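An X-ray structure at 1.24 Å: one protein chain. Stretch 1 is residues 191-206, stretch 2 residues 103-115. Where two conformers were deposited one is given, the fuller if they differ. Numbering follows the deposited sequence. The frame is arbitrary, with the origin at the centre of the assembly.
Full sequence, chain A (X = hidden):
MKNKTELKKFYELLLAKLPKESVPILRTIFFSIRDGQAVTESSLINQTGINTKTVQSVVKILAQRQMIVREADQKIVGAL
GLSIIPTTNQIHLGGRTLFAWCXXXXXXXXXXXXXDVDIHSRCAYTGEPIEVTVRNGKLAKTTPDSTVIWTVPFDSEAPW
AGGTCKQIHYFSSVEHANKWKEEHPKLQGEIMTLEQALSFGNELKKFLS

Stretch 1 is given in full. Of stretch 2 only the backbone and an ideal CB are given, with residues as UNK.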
ATOM      1  N   ILE A 191       5.842 -12.592  11.164  1.00 12.74           N
ATOM      2  CA  ILE A 191       4.927 -11.707  11.846  1.00 12.40           C
ATOM      3  C   ILE A 191       5.618 -10.394  12.132  1.00 12.72           C
ATOM      4  O   ILE A 191       6.788 -10.374  12.543  1.00 13.16           O
ATOM      5  CB  ILE A 191       4.475 -12.343  13.168  1.00 13.78           C
ATOM      6  CG1 ILE A 191       3.721 -13.647  12.902  1.00 16.13           C
ATOM      7  CG2 ILE A 191       3.622 -11.390  13.998  1.00 14.43           C
ATOM      8  CD1 ILE A 191       2.394 -13.485  12.241  1.00 18.35           C
ATOM      9  N   MET A 192       4.890  -9.309  11.935  1.00 12.40           N
ATOM     10  CA  MET A 192       5.351  -7.994  12.373  1.00 13.73           C
ATOM     11  C   MET A 192       4.194  -7.307  13.096  1.00 12.39           C
ATOM     12  O   MET A 192       3.038  -7.721  13.004  1.00 12.46           O
ATOM     13  CB  MET A 192       5.883  -7.144  11.217  1.00 15.35           C
ATOM     14  CG  MET A 192       4.842  -6.866  10.151  1.00 15.72           C
ATOM     15  SD  MET A 192       5.335  -5.754   8.783  1.00 16.81           S
ATOM     16  CE  MET A 192       5.553  -4.204   9.624  1.00 18.32           C
ATOM     17  N   THR A 193       4.520  -6.257  13.826  1.00 12.10           N
ATOM     18  CA  THR A 193       3.551  -5.593  14.662  1.00 12.84           C
ATOM     19  C   THR A 193       2.917  -4.428  13.930  1.00 11.25           C
ATOM     20  O   THR A 193       3.436  -3.925  12.917  1.00 12.12           O
ATOM     21  CB  THR A 193       4.202  -5.046  15.935  1.00 13.13           C
ATOM     22  OG1 THR A 193       5.111  -4.007  15.575  1.00 14.33           O
ATOM     23  CG2 THR A 193       4.932  -6.155  16.713  1.00 14.73           C
ATOM     24  N   LEU A 194       1.802  -3.969  14.470  1.00 11.28           N
ATOM     25  CA  LEU A 194       1.130  -2.816  13.894  1.00 11.84           C
ATOM     26  C   LEU A 194       1.969  -1.549  14.037  1.00 11.81           C
ATOM     27  O   LEU A 194       2.002  -0.719  13.122  1.00 12.00           O
ATOM     28  CB  LEU A 194      -0.243  -2.620  14.539  1.00 11.67           C
ATOM     29  CG  LEU A 194      -1.172  -3.827  14.531  1.00 12.95           C
ATOM     30  CD1 LEU A 194      -2.579  -3.428  14.920  1.00 13.41           C
ATOM     31  CD2 LEU A 194      -1.166  -4.553  13.199  1.00 13.08           C
ATOM     32  N   GLU A 195       2.666  -1.396  15.161  1.00 12.69           N
ATOM     33  CA  GLU A 195       3.549  -0.244  15.340  1.00 14.27           C
ATOM     34  C   GLU A 195       4.634  -0.227  14.271  1.00 14.09           C
ATOM     35  O   GLU A 195       4.974   0.829  13.737  1.00 14.05           O
ATOM     36  CB  GLU A 195       4.183  -0.231  16.750  1.00 16.07           C
ATOM     37  CG  GLU A 195       3.244   0.268  17.853  1.00 18.99           C
ATOM     38  CD  GLU A 195       3.921   0.444  19.221  1.00 22.15           C
ATOM     39  OE1 GLU A 195       5.176   0.456  19.311  1.00 22.57           O
ATOM     40  OE2 GLU A 195       3.172   0.584  20.214  1.00 24.34           O
ATOM     41  N   GLN A 196       5.191  -1.396  13.964  1.00 13.88           N
ATOM     42  CA  GLN A 196       6.214  -1.463  12.922  1.00 15.84           C
ATOM     43  C   GLN A 196       5.633  -1.053  11.556  1.00 14.43           C
ATOM     44  O   GLN A 196       6.285  -0.342  10.785  1.00 15.48           O
ATOM     45  CB  GLN A 196       6.837  -2.866  12.866  1.00 19.06           C
ATOM     46  CG  GLN A 196       7.676  -3.185  14.105  1.00 21.86           C
ATOM     47  CD  GLN A 196       7.898  -4.689  14.440  1.00 23.88           C
ATOM     48  OE1 GLN A 196       7.407  -5.620  13.774  1.00 22.62           O
ATOM     49  NE2 GLN A 196       8.668  -4.909  15.504  1.00 25.50           N
ATOM     50  N   ALA A 197       4.407  -1.474  11.255  1.00 13.03           N
ATOM     51  CA  ALA A 197       3.789  -1.120   9.977  1.00 12.99           C
ATOM     52  C   ALA A 197       3.586   0.388   9.882  1.00 12.76           C
ATOM     53  O   ALA A 197       3.787   0.979   8.826  1.00 12.90           O
ATOM     54  CB  ALA A 197       2.479  -1.862   9.786  1.00 12.89           C
ATOM     55  N   LEU A 198       3.197   1.019  10.984  1.00 12.45           N
ATOM     56  CA  LEU A 198       3.077   2.473  10.989  1.00 13.37           C
ATOM     57  C   LEU A 198       4.387   3.128  10.612  1.00 13.52           C
ATOM     58  O   LEU A 198       4.417   4.073   9.829  1.00 14.31           O
ATOM     59  CB  LEU A 198       2.625   2.978  12.353  1.00 14.40           C
ATOM     60  CG  LEU A 198       1.132   2.949  12.624  1.00 14.98           C
ATOM     61  CD1 LEU A 198       0.862   3.218  14.089  1.00 16.80           C
ATOM     62  CD2 LEU A 198       0.419   3.978  11.757  1.00 15.54           C
ATOM     63  N   SER A 199       5.481   2.626  11.174  1.00 14.02           N
ATOM     64  CA  SER A 199       6.781   3.238  10.928  1.00 16.17           C
ATOM     65  C   SER A 199       7.219   3.077   9.466  1.00 16.06           C
ATOM     66  O   SER A 199       8.026   3.857   8.967  1.00 16.41           O
ATOM     67  CB  SER A 199       7.832   2.648  11.864  1.00 19.73           C
ATOM     68  OG  SER A 199       8.269   1.407  11.376  1.00 23.96           O
ATOM     69  N   PHE A 200       6.674   2.087   8.766  1.00 15.24           N
ATOM     70  CA  PHE A 200       7.039   1.889   7.370  1.00 14.71           C
ATOM     71  C   PHE A 200       6.665   3.101   6.505  1.00 14.12           C
ATOM     72  O   PHE A 200       7.261   3.324   5.469  1.00 15.22           O
ATOM     73  CB  PHE A 200       6.352   0.656   6.797  1.00 16.50           C
ATOM     74  CG  PHE A 200       7.079  -0.638   7.055  1.00 17.51           C
ATOM     75  CD1 PHE A 200       8.000  -0.772   8.083  1.00 18.92           C
ATOM     76  CD2 PHE A 200       6.839  -1.727   6.240  1.00 19.19           C
ATOM     77  CE1 PHE A 200       8.660  -1.986   8.286  1.00 19.72           C
ATOM     78  CE2 PHE A 200       7.493  -2.940   6.441  1.00 20.05           C
ATOM     79  CZ  PHE A 200       8.397  -3.065   7.463  1.00 20.29           C
ATOM     80  N   GLY A 201       5.690   3.887   6.940  1.00 14.13           N
ATOM     81  CA  GLY A 201       5.303   5.066   6.188  1.00 13.91           C
ATOM     82  C   GLY A 201       6.425   6.074   6.083  1.00 12.37           C
ATOM     83  O   GLY A 201       6.427   6.884   5.163  1.00 13.35           O
ATOM     84  N   ASN A 202       7.371   6.052   7.025  1.00 12.37           N
ATOM     85  CA  ASN A 202       8.560   6.896   6.933  1.00 12.15           C
ATOM     86  C   ASN A 202       9.297   6.665   5.618  1.00 10.79           C
ATOM     87  O   ASN A 202       9.677   7.614   4.923  1.00 10.94           O
ATOM     88  CB  ASN A 202       9.538   6.592   8.077  1.00 13.69           C
ATOM     89  CG  ASN A 202       9.056   7.085   9.431  1.00 16.36           C
ATOM     90  OD1 ASN A 202       8.098   7.835   9.529  1.00 17.04           O
ATOM     91  ND2 ASN A 202       9.745   6.666  10.493  1.00 18.57           N
ATOM     92  N   GLU A 203       9.475   5.400   5.274  1.00 11.01           N
ATOM     93  CA  GLU A 203      10.240   5.028   4.104  0.61 11.47           C
ATOM     94  C   GLU A 203       9.435   5.306   2.824  1.00 10.68           C
ATOM     95  O   GLU A 203       9.998   5.679   1.803  1.00 11.09           O
ATOM     96  CB  GLU A 203      10.675   3.565   4.208  0.61 12.94           C
ATOM     97  CG  GLU A 203      11.907   3.351   5.110  0.61 13.96           C
ATOM     98  CD  GLU A 203      11.609   3.367   6.613  0.61 17.06           C
ATOM     99  OE1 GLU A 203      12.582   3.460   7.390  0.61 19.74           O
ATOM    100  OE2 GLU A 203      10.433   3.255   7.026  0.61 16.73           O
ATOM    101  N   LEU A 204       8.118   5.136   2.883  1.00 10.92           N
ATOM    102  CA  LEU A 204       7.293   5.497   1.741  1.00 11.03           C
ATOM    103  C   LEU A 204       7.388   7.006   1.478  1.00 11.28           C
ATOM    104  O   LEU A 204       7.484   7.440   0.335  1.00 11.47           O
ATOM    105  CB  LEU A 204       5.845   5.097   1.975  1.00 11.55           C
ATOM    106  CG  LEU A 204       4.870   5.408   0.837  1.00 12.82           C
ATOM    107  CD1 LEU A 204       5.327   4.777  -0.460  1.00 13.67           C
ATOM    108  CD2 LEU A 204       3.490   4.915   1.204  1.00 14.18           C
ATOM    109  N   LYS A 205       7.355   7.810   2.534  1.00 11.24           N
ATOM    110  CA  LYS A 205       7.511   9.254   2.383  1.00 12.51           C
ATOM    111  C   LYS A 205       8.843   9.628   1.747  1.00 11.49           C
ATOM    112  O   LYS A 205       8.901  10.498   0.878  1.00 12.80           O
ATOM    113  CB  LYS A 205       7.422   9.951   3.724  1.00 15.20           C
ATOM    114  CG  LYS A 205       6.058  10.224   4.218  1.00 20.34           C
ATOM    115  CD  LYS A 205       6.132  10.467   5.720  1.00 25.64           C
ATOM    116  CE  LYS A 205       5.132  11.463   6.245  1.00 28.78           C
ATOM    117  NZ  LYS A 205       5.119  11.440   7.753  1.00 31.54           N
ATOM    118  N   LYS A 206       9.910   8.973   2.191  1.00 10.99           N
ATOM    119  CA  LYS A 206      11.228   9.207   1.619  1.00 11.37           C
ATOM    120  C   LYS A 206      11.238   8.828   0.135  1.00 10.77           C
ATOM    121  O   LYS A 206      11.789   9.550  -0.676  1.00 10.97           O
ATOM    122  CB  LYS A 206      12.286   8.419   2.389  1.00 13.22           C
ATOM    123  CG  LYS A 206      13.685   8.540   1.827  1.00 17.44           C
ATOM    124  CD  LYS A 206      14.286   9.886   2.102  1.00 22.31           C
ATOM    125  CE  LYS A 206      15.772   9.903   1.737  1.00 26.36           C
ATOM    126  NZ  LYS A 206      16.593   9.194   2.770  1.00 28.71           N
ATOM    127  N   UNK A 103      -2.606  -5.145   4.396  1.00  8.98           N
ATOM    128  CA  UNK A 103      -2.585  -4.768   5.806  1.00  8.88           C
ATOM    129  C   UNK A 103      -1.503  -3.739   6.112  1.00  8.57           C
ATOM    130  O   UNK A 103      -1.716  -2.802   6.876  1.00 10.05           O
ATOM    131  CB  UNK A 103      -2.378  -6.009   6.676  1.00  8.88           C
ATOM    132  N   UNK A 104      -0.321  -3.927   5.552  1.00  9.45           N
ATOM    133  CA  UNK A 104       0.751  -2.968   5.822  1.00  9.01           C
ATOM    134  C   UNK A 104       0.351  -1.589   5.309  1.00  9.46           C
ATOM    135  O   UNK A 104       0.557  -0.589   6.008  1.00 10.51           O
ATOM    136  CB  UNK A 104       2.062  -3.420   5.176  1.00  9.01           C
ATOM    137  N   UNK A 105      -0.212  -1.529   4.101  1.00  9.10           N
ATOM    138  CA  UNK A 105      -0.601  -0.270   3.493  0.66  8.88           C
ATOM    139  C   UNK A 105      -1.584   0.494   4.372  1.00  8.69           C
ATOM    140  O   UNK A 105      -1.532   1.715   4.452  1.00  9.80           O
ATOM    141  CB  UNK A 105      -1.211  -0.518   2.112  0.66  8.88           C
ATOM    142  N   UNK A 106      -2.509  -0.226   5.023  1.00  8.44           N
ATOM    143  CA  UNK A 106      -3.502   0.460   5.869  1.00  9.17           C
ATOM    144  C   UNK A 106      -2.855   1.380   6.898  1.00 10.30           C
ATOM    145  O   UNK A 106      -3.409   2.419   7.247  1.00 11.97           O
ATOM    146  CB  UNK A 106      -4.378  -0.568   6.588  1.00  9.17           C
ATOM    147  N   UNK A 107      -1.711   0.957   7.432  1.00  9.65           N
ATOM    148  CA  UNK A 107      -1.034   1.699   8.491  1.00  9.82           C
ATOM    149  C   UNK A 107       0.047   2.614   7.924  1.00 10.68           C
ATOM    150  O   UNK A 107       0.160   3.785   8.316  1.00 11.60           O
ATOM    151  CB  UNK A 107      -0.423   0.733   9.508  1.00  9.82           C
ATOM    152  N   UNK A 108       0.840   2.116   6.985  1.00 10.99           N
ATOM    153  CA  UNK A 108       1.882   2.975   6.444  1.00 12.31           C
ATOM    154  C   UNK A 108       1.299   4.180   5.715  1.00 10.93           C
ATOM    155  O   UNK A 108       1.923   5.235   5.712  1.00 11.53           O
ATOM    156  CB  UNK A 108       2.783   2.178   5.499  1.00 12.31           C
ATOM    157  N   UNK A 109       0.109   4.049   5.135  1.00 10.66           N
ATOM    158  CA  UNK A 109      -0.513   5.193   4.474  1.00 11.44           C
ATOM    159  C   UNK A 109      -0.915   6.278   5.478  1.00 12.30           C
ATOM    160  O   UNK A 109      -0.908   7.459   5.149  1.00 12.52           O
ATOM    161  CB  UNK A 109      -1.738   4.737   3.680  1.00 11.44           C
ATOM    162  N   UNK A 110      -1.284   5.890   6.690  1.00 12.76           N
ATOM    163  CA  UNK A 110      -1.608   6.864   7.726  1.00 13.86           C
ATOM    164  C   UNK A 110      -0.407   7.771   7.967  1.00 13.48           C
ATOM    165  O   UNK A 110      -0.514   9.001   8.004  1.00 14.53           O
ATOM    166  CB  UNK A 110      -2.026   6.165   9.021  1.00 13.86           C
ATOM    167  N   UNK A 111       0.754   7.150   8.122  1.00 13.06           N
ATOM    168  CA  UNK A 111       1.992   7.872   8.347  1.00 13.53           C
ATOM    169  C   UNK A 111       2.367   8.691   7.128  1.00 13.76           C
ATOM    170  O   UNK A 111       2.690   9.877   7.242  1.00 15.33           O
ATOM    171  CB  UNK A 111       3.121   6.903   8.704  1.00 13.53           C
ATOM    172  N   UNK A 112       2.310   8.081   5.950  1.00 13.83           N
ATOM    173  CA  UNK A 112       2.754   8.762   4.738  1.00 14.29           C
ATOM    174  C   UNK A 112       1.882   9.975   4.412  1.00 14.53           C
ATOM    175  O   UNK A 112       2.382  10.998   3.954  1.00 16.47           O
ATOM    176  CB  UNK A 112       2.750   7.787   3.559  1.00 14.29           C
ATOM    177  N   UNK A 113       0.577   9.852   4.647  1.00 14.48           N
ATOM    178  CA  UNK A 113      -0.370  10.918   4.325  1.00 15.06           C
ATOM    179  C   UNK A 113      -0.581  11.888   5.482  1.00 15.96           C
ATOM    180  O   UNK A 113      -1.307  12.880   5.338  1.00 17.52           O
ATOM    181  CB  UNK A 113      -1.714  10.312   3.915  1.00 15.06           C
ATOM    182  N   UNK A 114       0.093  11.622   6.601  1.00 15.29           N
ATOM    183  CA  UNK A 114      -0.007  12.446   7.805  1.00 15.88           C
ATOM    184  C   UNK A 114      -1.454  12.639   8.223  1.00 15.12           C
ATOM    185  O   UNK A 114      -1.955  13.776   8.297  1.00 16.50           O
ATOM    186  CB  UNK A 114       0.656  13.806   7.578  1.00 15.88           C
ATOM    187  N   UNK A 115      -2.129  11.531   8.477  1.00 14.88           N
ATOM    188  CA  UNK A 115      -3.567  11.554   8.631  1.00 14.58           C
ATOM    189  C   UNK A 115      -4.030  10.490   9.604  1.00 14.38           C
ATOM    190  O   UNK A 115      -3.648   9.336   9.485  1.00 15.78           O
ATOM    191  CB  UNK A 115      -4.252  11.366   7.276  1.00 14.58           C
TER

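Most of stretch 2 is a helix that crosses the helix of stretch 1, at 54° between their N-to-C directions, with the axes 6.4 Å apart at closest approach.

Position 103 has nothing of stretch 1 within 5.5 Å of its ideal CB. It is alanine.

Position 104 points sideways. Its ideal CB lies 4.9 Å from Ala-197 CB, and the Phe-200 ring and Met-192 SD are a little farther off. A medium or long apolar side chain would fill this space. The residue is Ile-104. Ile-104 CD1 reaches Met-192 SD at 3.8 Å, and Ile-104 CG2 lies 3.9 Å from Phe-200 CD2.

Positions 105 and 106 are unconstrained by stretch 1. They are Ser-105 and Thr-106; Thr-106 OG1 donates to Ala-103 O.

Position 107 points toward stretch 1, its ideal CB 3.9 Å from Ala-197 CB. Leu-194 and Leu-198 are near, so leucine, isoleucine or methionine would suit. It is Leu-107. Leu-107 CD1 packs on Ala-197 CB at 3.8 Å, and Leu-107 CD2 meets Leu-198 CD2 at 4.0 Å.

Position 108 sits where the backbones come closest, with its CA 4.0 Å from Gly-201 CA. The ideal CB points sideways, near Ala-197 O and Phe-200 CB. A slender side chain could run between Phe-200 and Leu-204, and either an apolar or a polar end seems possible. It is Glu-108, a knob among Ala-197, Phe-200, Gly-201 and Leu-204. A water donates to both Glu-108 OE1 and Phe-200 O. OE1 also lies at the Phe-200 ring edge.

Position 109 points away. A side chain with some reach could still bring its end near Leu-204, and an apolar one would suit that leucine. Leu-109 CD2 comes within 4.2 Å of Leu-204 CD2.

Position 110 points sideways, with Leu-198 CD2 4.3 Å from its ideal CB. Small residues fit. Ser-110 OG donates to the backbone O of position 115.

Position 111 points toward stretch 1, its ideal CB 3.3 Å from Leu-198 O. Gly-201 leaves the room: an ideal CB there would lie 2.4 Å from the CB of position 111. Serine or threonine could donate to the carbonyl; alanine would merely fit. It is threonine: Thr-111 OG1 donates to Leu-198 O at 2.7 Å. Lys-205 NZ makes a weak hydrogen bond to Thr-111 O.

Position 112 has its ideal CB 3.8 Å from Leu-204 CD2, with Lys-205 CG close by. A small apolar residue suits. Ala-112 CB packs against Leu-204 CD2 at 3.8 Å.

Position 113 points away and is Leu-113.

Position 114 has positive phi, which favours glycine or asparagine. It is nevertheless valine, in a Schellman motif. Val-114 CG2 lies 3.9 Å from Lys-205 CE.

Position 115, out of reach, is alanine.

Stretch 2 103-115: AISTLELSTALVA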
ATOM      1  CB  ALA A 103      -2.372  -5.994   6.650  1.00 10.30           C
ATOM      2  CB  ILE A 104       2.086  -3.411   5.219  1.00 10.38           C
ATOM      3  CG1 ILE A 104       2.601  -4.660   5.953  1.00 10.36           C
ATOM      4  CG2 ILE A 104       3.100  -2.289   5.309  1.00 11.92           C
ATOM      5  CD1 ILE A 104       3.829  -5.282   5.315  1.00 11.74           C
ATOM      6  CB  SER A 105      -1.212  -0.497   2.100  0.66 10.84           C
ATOM      7  OG  SER A 105      -0.255  -1.030   1.201  0.66 13.03           O
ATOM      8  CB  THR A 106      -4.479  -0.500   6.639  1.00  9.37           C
ATOM      9  OG1 THR A 106      -3.794  -1.303   7.609  1.00  8.98           O
ATOM     10  CG2 THR A 106      -5.268  -1.373   5.686  1.00  9.46           C
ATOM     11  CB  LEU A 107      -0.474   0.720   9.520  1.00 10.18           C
ATOM     12  CG  LEU A 107      -1.573   0.052  10.366  1.00 11.18           C
ATOM     13  CD1 LEU A 107      -1.066  -1.179  11.041  1.00 12.11           C
ATOM     14  CD2 LEU A 107      -2.161   1.001  11.393  1.00 12.93           C
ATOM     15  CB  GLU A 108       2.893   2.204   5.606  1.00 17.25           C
ATOM     16  CG  GLU A 108       2.552   2.053   4.187  1.00 20.86           C
ATOM     17  CD  GLU A 108       3.636   1.369   3.373  1.00 23.02           C
ATOM     18  OE1 GLU A 108       4.617   0.863   3.956  1.00 23.60           O
ATOM     19  OE2 GLU A 108       3.501   1.338   2.139  1.00 24.80           O
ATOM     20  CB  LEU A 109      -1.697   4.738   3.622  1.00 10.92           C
ATOM     21  CG  LEU A 109      -1.339   3.947   2.366  1.00 11.32           C
ATOM     22  CD1 LEU A 109      -2.570   3.287   1.774  1.00 11.67           C
ATOM     23  CD2 LEU A 109      -0.664   4.838   1.338  1.00 12.19           C
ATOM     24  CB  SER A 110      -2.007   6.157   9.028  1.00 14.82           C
ATOM     25  OG  SER A 110      -2.217   7.087  10.077  1.00 16.74           O
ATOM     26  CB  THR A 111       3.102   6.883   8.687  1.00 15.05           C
ATOM     27  OG1 THR A 111       2.703   6.171   9.858  1.00 16.69           O
ATOM     28  CG2 THR A 111       4.434   7.593   8.913  1.00 15.76           C
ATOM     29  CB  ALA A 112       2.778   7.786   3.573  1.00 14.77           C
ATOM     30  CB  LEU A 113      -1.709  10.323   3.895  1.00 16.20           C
ATOM     31  CG  LEU A 113      -1.682   9.529   2.591  1.00 17.04           C
ATOM     32  CD1 LEU A 113      -2.994   8.784   2.387  1.00 18.01           C
ATOM     33  CD2 LEU A 113      -1.404  10.466   1.417  1.00 19.65           C
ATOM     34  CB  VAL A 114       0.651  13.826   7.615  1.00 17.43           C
ATOM     35  CG1 VAL A 114       0.912  14.459   8.983  1.00 18.17           C
ATOM     36  CG2 VAL A 114       1.953  13.695   6.818  1.00 18.86           C
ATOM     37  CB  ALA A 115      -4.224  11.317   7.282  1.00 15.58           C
TER
HETATM   38  O   HOH W   1       7.020   1.596   3.271  1.00 20.16           O
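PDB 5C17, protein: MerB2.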